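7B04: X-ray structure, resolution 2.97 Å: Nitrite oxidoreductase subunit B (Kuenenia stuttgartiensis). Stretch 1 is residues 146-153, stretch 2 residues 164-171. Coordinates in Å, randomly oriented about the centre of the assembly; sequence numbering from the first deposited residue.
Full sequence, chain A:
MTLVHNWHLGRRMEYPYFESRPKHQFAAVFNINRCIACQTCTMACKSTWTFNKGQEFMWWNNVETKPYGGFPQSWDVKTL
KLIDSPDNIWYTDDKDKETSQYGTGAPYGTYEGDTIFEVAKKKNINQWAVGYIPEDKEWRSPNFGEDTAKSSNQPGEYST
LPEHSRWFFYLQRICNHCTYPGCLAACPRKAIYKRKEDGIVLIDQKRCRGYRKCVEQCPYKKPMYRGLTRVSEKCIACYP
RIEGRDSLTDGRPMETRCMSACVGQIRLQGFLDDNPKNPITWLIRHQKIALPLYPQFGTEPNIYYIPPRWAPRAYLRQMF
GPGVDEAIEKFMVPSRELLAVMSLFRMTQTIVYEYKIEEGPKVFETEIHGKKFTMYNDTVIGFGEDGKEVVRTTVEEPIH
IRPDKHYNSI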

ATOM      1  N   GLU A 146      12.748   2.928  -0.673  1.00 31.53           N
ATOM      2  CA  GLU A 146      11.513   3.045  -1.440  1.00 29.47           C
ATOM      3  C   GLU A 146      11.425   4.399  -2.134  1.00 38.21           C
ATOM      4  O   GLU A 146      11.615   5.447  -1.508  1.00 38.58           O
ATOM      5  CB  GLU A 146      10.301   2.844  -0.533  1.00 34.35           C
ATOM      6  CG  GLU A 146       8.972   2.926  -1.269  1.00 29.78           C
ATOM      7  CD  GLU A 146       7.782   2.887  -0.334  1.00 36.51           C
ATOM      8  OE1 GLU A 146       7.991   2.875   0.897  1.00 38.79           O
ATOM      9  OE2 GLU A 146       6.635   2.865  -0.830  1.00 41.36           O
ATOM     10  N   ASP A 147      11.126   4.367  -3.435  1.00 35.93           N
ATOM     11  CA  ASP A 147      10.861   5.570  -4.229  1.00 34.70           C
ATOM     12  C   ASP A 147      11.987   6.594  -4.112  1.00 37.84           C
ATOM     13  O   ASP A 147      11.760   7.803  -4.198  1.00 41.72           O
ATOM     14  CB  ASP A 147       9.519   6.197  -3.843  1.00 35.77           C
ATOM     15  CG  ASP A 147       8.341   5.309  -4.191  1.00 39.41           C
ATOM     16  OD1 ASP A 147       8.475   4.477  -5.113  1.00 40.28           O
ATOM     17  OD2 ASP A 147       7.281   5.442  -3.543  1.00 42.18           O
ATOM     18  N   THR A 148      13.212   6.115  -3.917  1.00 33.18           N
ATOM     19  CA  THR A 148      14.387   6.972  -3.844  1.00 31.85           C
ATOM     20  C   THR A 148      15.034   7.020  -5.222  1.00 37.57           C
ATOM     21  O   THR A 148      15.474   5.990  -5.742  1.00 45.63           O
ATOM     22  CB  THR A 148      15.377   6.457  -2.799  1.00 38.77           C
ATOM     23  OG1 THR A 148      14.708   6.298  -1.541  1.00 42.03           O
ATOM     24  CG2 THR A 148      16.532   7.433  -2.632  1.00 41.09           C
ATOM     25  N   ALA A 149      15.089   8.211  -5.807  1.00 40.59           N
ATOM     26  CA  ALA A 149      15.558   8.383  -7.173  1.00 43.02           C
ATOM     27  C   ALA A 149      17.021   8.807  -7.201  1.00 40.13           C
ATOM     28  O   ALA A 149      17.537   9.397  -6.250  1.00 36.96           O
ATOM     29  CB  ALA A 149      14.708   9.419  -7.912  1.00 47.37           C
ATOM     30  N   LYS A 150      17.688   8.485  -8.306  1.00 49.15           N
ATOM     31  CA  LYS A 150      19.004   9.028  -8.606  1.00 44.43           C
ATOM     32  C   LYS A 150      18.826  10.365  -9.314  1.00 46.05           C
ATOM     33  O   LYS A 150      18.008  10.479 -10.231  1.00 51.17           O
ATOM     34  CB  LYS A 150      19.806   8.058  -9.475  1.00 40.76           C
ATOM     35  CG  LYS A 150      21.258   8.453  -9.680  1.00 43.29           C
ATOM     36  CD  LYS A 150      21.478   9.041 -11.064  1.00 49.24           C
ATOM     37  CE  LYS A 150      22.955   9.259 -11.343  1.00 51.24           C
ATOM     38  NZ  LYS A 150      23.534  10.316 -10.469  1.00 55.03           N
ATOM     39  N   SER A 151      19.583  11.374  -8.887  1.00 49.66           N
ATOM     40  CA  SER A 151      19.463  12.712  -9.445  1.00 50.28           C
ATOM     41  C   SER A 151      20.812  13.212  -9.944  1.00 49.27           C
ATOM     42  O   SER A 151      21.860  12.900  -9.374  1.00 56.38           O
ATOM     43  CB  SER A 151      18.900  13.695  -8.410  1.00 50.23           C
ATOM     44  OG  SER A 151      18.862  15.016  -8.922  1.00 44.78           O
ATOM     45  N   SER A 152      20.769  13.992 -11.029  1.00 51.36           N
ATOM     46  CA  SER A 152      21.962  14.679 -11.514  1.00 54.33           C
ATOM     47  C   SER A 152      22.401  15.801 -10.581  1.00 48.80           C
ATOM     48  O   SER A 152      23.568  16.205 -10.627  1.00 53.98           O
ATOM     49  CB  SER A 152      21.719  15.228 -12.921  1.00 51.76           C
ATOM     50  OG  SER A 152      20.773  16.284 -12.901  1.00 44.46           O
ATOM     51  N   ASN A 153      21.485  16.316  -9.758  1.00 45.75           N
ATOM     52  CA  ASN A 153      21.760  17.362  -8.766  1.00 51.80           C
ATOM     53  C   ASN A 153      22.153  18.697  -9.398  1.00 53.71           C
ATOM     54  O   ASN A 153      22.827  19.517  -8.768  1.00 53.63           O
ATOM     55  CB  ASN A 153      22.837  16.914  -7.770  1.00 44.65           C
ATOM     56  CG  ASN A 153      22.331  15.879  -6.788  1.00 52.33           C
ATOM     57  OD1 ASN A 153      21.257  16.030  -6.206  1.00 54.91           O
ATOM     58  ND2 ASN A 153      23.106  14.817  -6.597  1.00 59.33           N
TER
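Stretch 2 (164-171) HSRWFFYL

Two chain segments need not form a full sheet to be held in register: one antiparallel bridge can fix the alignment, and a side-chain hydrogen bond to one side of it adds a second anchor. Residues 146-153 and 164-171 of nitrite oxidoreductase subunit B illustrate the point. The first segment has no regular helix or strand; the second is loop until it enters a strand at Phe-169 to Leu-171. The backbone is extended from Thr-148 to Ser-151 and from Arg-166 onward. Their touching parts run in nearly opposite directions, 157° apart, and together bury 473 Å².

Contact begins at Asp-147, whose CA-to-CB bond points sideways but whose carboxylate reaches across. Its OD1 accepts a short hydrogen bond from Tyr-170 OH, 2.5 Å away, and lies near the plane of the tyrosine ring. The same OD1 is 3.1 Å from Phe-168 CE1, while the Asp-147 carbonyl carbon lies over one face of the phenylalanine ring. Thr-148 turns its side chain away, so it meets the partner through its backbone, with O 3.6 Å from Phe-168 CB. Ala-149 points toward stretch 2; its small CB packs 4.0 Å from Phe-168 CD2 and 3.9 Å from Arg-166 CG.

Lys-150 supplies the bridge. Its N donates to Trp-167 O at 2.9 Å, and its O accepts from Trp-167 N at 3.1 Å, a reciprocal pair that brings the two CA atoms to 5.5 Å. Lys-150 O also receives a CA-H...O contact from Arg-166 CA at 3.2 Å. The lysine side chain starts toward stretch 2, placing CD 3.4 Å from Trp-167 NE1, before its end leads away.

Beyond the bridge the hydrogen bonding across the stretches ends, although Ser-151 CA and Arg-166 CA are 4.6 Å apart; Ser-151 OG accepts a hydrogen bond from Asn-153 N at 3.0 Å. At Ser-152 and Ser-165 the CA atoms are 6.2 Å apart, and the nearest approach is Ser-152 N to Ser-165 O, 4.1 Å.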

ATOM      1  N   HIS A 164      15.531   9.275 -18.221  1.00 52.74           N
ATOM      2  CA  HIS A 164      15.151  10.257 -17.214  1.00 49.46           C
ATOM      3  C   HIS A 164      16.385  10.658 -16.409  1.00 47.88           C
ATOM      4  O   HIS A 164      17.090   9.800 -15.864  1.00 47.03           O
ATOM      5  CB  HIS A 164      14.101   9.685 -16.268  1.00 47.11           C
ATOM      6  CG  HIS A 164      12.763   9.442 -16.901  1.00 49.31           C
ATOM      7  ND1 HIS A 164      11.673   9.017 -16.167  1.00 50.39           N
ATOM      8  CD2 HIS A 164      12.335   9.561 -18.183  1.00 49.22           C
ATOM      9  CE1 HIS A 164      10.631   8.891 -16.967  1.00 45.61           C
ATOM     10  NE2 HIS A 164      11.006   9.214 -18.193  1.00 48.97           N
ATOM     11  N   SER A 165      16.649  11.964 -16.334  1.00 52.04           N
ATOM     12  CA  SER A 165      17.742  12.458 -15.498  1.00 52.82           C
ATOM     13  C   SER A 165      17.525  12.065 -14.040  1.00 56.45           C
ATOM     14  O   SER A 165      18.422  11.515 -13.390  1.00 56.62           O
ATOM     15  CB  SER A 165      17.867  13.977 -15.640  1.00 54.69           C
ATOM     16  OG  SER A 165      16.693  14.617 -15.172  1.00 57.44           O
ATOM     17  N   ARG A 166      16.336  12.338 -13.513  1.00 53.12           N
ATOM     18  CA  ARG A 166      15.928  11.883 -12.191  1.00 51.44           C
ATOM     19  C   ARG A 166      15.073  10.637 -12.380  1.00 49.62           C
ATOM     20  O   ARG A 166      14.001  10.707 -12.991  1.00 50.27           O
ATOM     21  CB  ARG A 166      15.157  12.979 -11.453  1.00 46.39           C
ATOM     22  CG  ARG A 166      14.969  12.748  -9.960  1.00 46.70           C
ATOM     23  CD  ARG A 166      14.363  13.981  -9.306  1.00 47.23           C
ATOM     24  NE  ARG A 166      15.259  15.132  -9.371  1.00 47.38           N
ATOM     25  CZ  ARG A 166      14.933  16.358  -8.976  1.00 45.85           C
ATOM     26  NH1 ARG A 166      13.712  16.608  -8.525  1.00 46.07           N
ATOM     27  NH2 ARG A 166      15.816  17.343  -9.067  1.00 48.33           N
ATOM     28  N   TRP A 167      15.537   9.501 -11.859  1.00 47.56           N
ATOM     29  CA  TRP A 167      14.926   8.236 -12.238  1.00 44.35           C
ATOM     30  C   TRP A 167      14.992   7.226 -11.103  1.00 43.64           C
ATOM     31  O   TRP A 167      15.845   7.302 -10.215  1.00 42.63           O
ATOM     32  CB  TRP A 167      15.618   7.646 -13.472  1.00 43.19           C
ATOM     33  CG  TRP A 167      17.044   7.259 -13.204  1.00 47.37           C
ATOM     34  CD1 TRP A 167      18.143   8.061 -13.308  1.00 51.78           C
ATOM     35  CD2 TRP A 167      17.523   5.979 -12.771  1.00 46.13           C
ATOM     36  NE1 TRP A 167      19.276   7.360 -12.975  1.00 52.05           N
ATOM     37  CE2 TRP A 167      18.922   6.078 -12.641  1.00 48.27           C
ATOM     38  CE3 TRP A 167      16.905   4.757 -12.487  1.00 40.75           C
ATOM     39  CZ2 TRP A 167      19.714   5.004 -12.239  1.00 43.49           C
ATOM     40  CZ3 TRP A 167      17.692   3.693 -12.087  1.00 41.85           C
ATOM     41  CH2 TRP A 167      19.081   3.822 -11.968  1.00 40.57           C
ATOM     42  N   PHE A 168      14.069   6.270 -11.164  1.00 41.40           N
ATOM     43  CA  PHE A 168      14.037   5.080 -10.323  1.00 30.52           C
ATOM     44  C   PHE A 168      12.997   4.131 -10.898  1.00 37.18           C
ATOM     45  O   PHE A 168      12.009   4.569 -11.495  1.00 44.28           O
ATOM     46  CB  PHE A 168      13.722   5.412  -8.856  1.00 32.54           C
ATOM     47  CG  PHE A 168      12.269   5.701  -8.586  1.00 46.18           C
ATOM     48  CD1 PHE A 168      11.464   4.757  -7.971  1.00 43.24           C
ATOM     49  CD2 PHE A 168      11.716   6.922  -8.924  1.00 48.13           C
ATOM     50  CE1 PHE A 168      10.136   5.021  -7.703  1.00 42.94           C
ATOM     51  CE2 PHE A 168      10.383   7.190  -8.666  1.00 43.01           C
ATOM     52  CZ  PHE A 168       9.592   6.237  -8.057  1.00 44.18           C
ATOM     53  N   PHE A 169      13.235   2.832 -10.729  1.00 37.90           N
ATOM     54  CA  PHE A 169      12.317   1.815 -11.222  1.00 35.76           C
ATOM     55  C   PHE A 169      12.247   0.689 -10.203  1.00 33.37           C
ATOM     56  O   PHE A 169      12.988   0.663  -9.217  1.00 37.02           O
ATOM     57  CB  PHE A 169      12.732   1.288 -12.607  1.00 39.88           C
ATOM     58  CG  PHE A 169      13.997   0.473 -12.606  1.00 34.57           C
ATOM     59  CD1 PHE A 169      15.231   1.086 -12.740  1.00 38.60           C
ATOM     60  CD2 PHE A 169      13.951  -0.910 -12.494  1.00 36.87           C
ATOM     61  CE1 PHE A 169      16.397   0.341 -12.746  1.00 44.08           C
ATOM     62  CE2 PHE A 169      15.113  -1.660 -12.498  1.00 41.41           C
ATOM     63  CZ  PHE A 169      16.336  -1.033 -12.626  1.00 49.41           C
ATOM     64  N   TYR A 170      11.342  -0.253 -10.452  1.00 32.82           N
ATOM     65  CA  TYR A 170      11.001  -1.292  -9.491  1.00 34.26           C
ATOM     66  C   TYR A 170      11.500  -2.642  -9.986  1.00 39.99           C
ATOM     67  O   TYR A 170      11.305  -2.990 -11.154  1.00 45.72           O
ATOM     68  CB  TYR A 170       9.491  -1.334  -9.251  1.00 31.31           C
ATOM     69  CG  TYR A 170       8.931  -0.044  -8.700  1.00 28.30           C
ATOM     70  CD1 TYR A 170       9.502   0.563  -7.590  1.00 27.64           C
ATOM     71  CD2 TYR A 170       7.831   0.567  -9.290  1.00 35.56           C
ATOM     72  CE1 TYR A 170       8.995   1.742  -7.081  1.00 33.97           C
ATOM     73  CE2 TYR A 170       7.316   1.748  -8.787  1.00 40.78           C
ATOM     74  CZ  TYR A 170       7.903   2.330  -7.682  1.00 38.55           C
ATOM     75  OH  TYR A 170       7.399   3.501  -7.172  1.00 28.34           O
ATOM     76  N   LEU A 171      12.140  -3.395  -9.096  1.00 36.61           N
ATOM     77  CA  LEU A 171      12.636  -4.730  -9.403  1.00 31.06           C
ATOM     78  C   LEU A 171      11.901  -5.737  -8.531  1.00 31.06           C
ATOM     79  O   LEU A 171      11.949  -5.650  -7.300  1.00 32.20           O
ATOM     80  CB  LEU A 171      14.147  -4.818  -9.176  1.00 31.06           C
ATOM     81  CG  LEU A 171      14.838  -6.115  -9.596  1.00 32.44           C
ATOM     82  CD1 LEU A 171      14.596  -6.405 -11.069  1.00 33.63           C
ATOM     83  CD2 LEU A 171      16.325  -6.027  -9.298  1.00 33.29           C
TER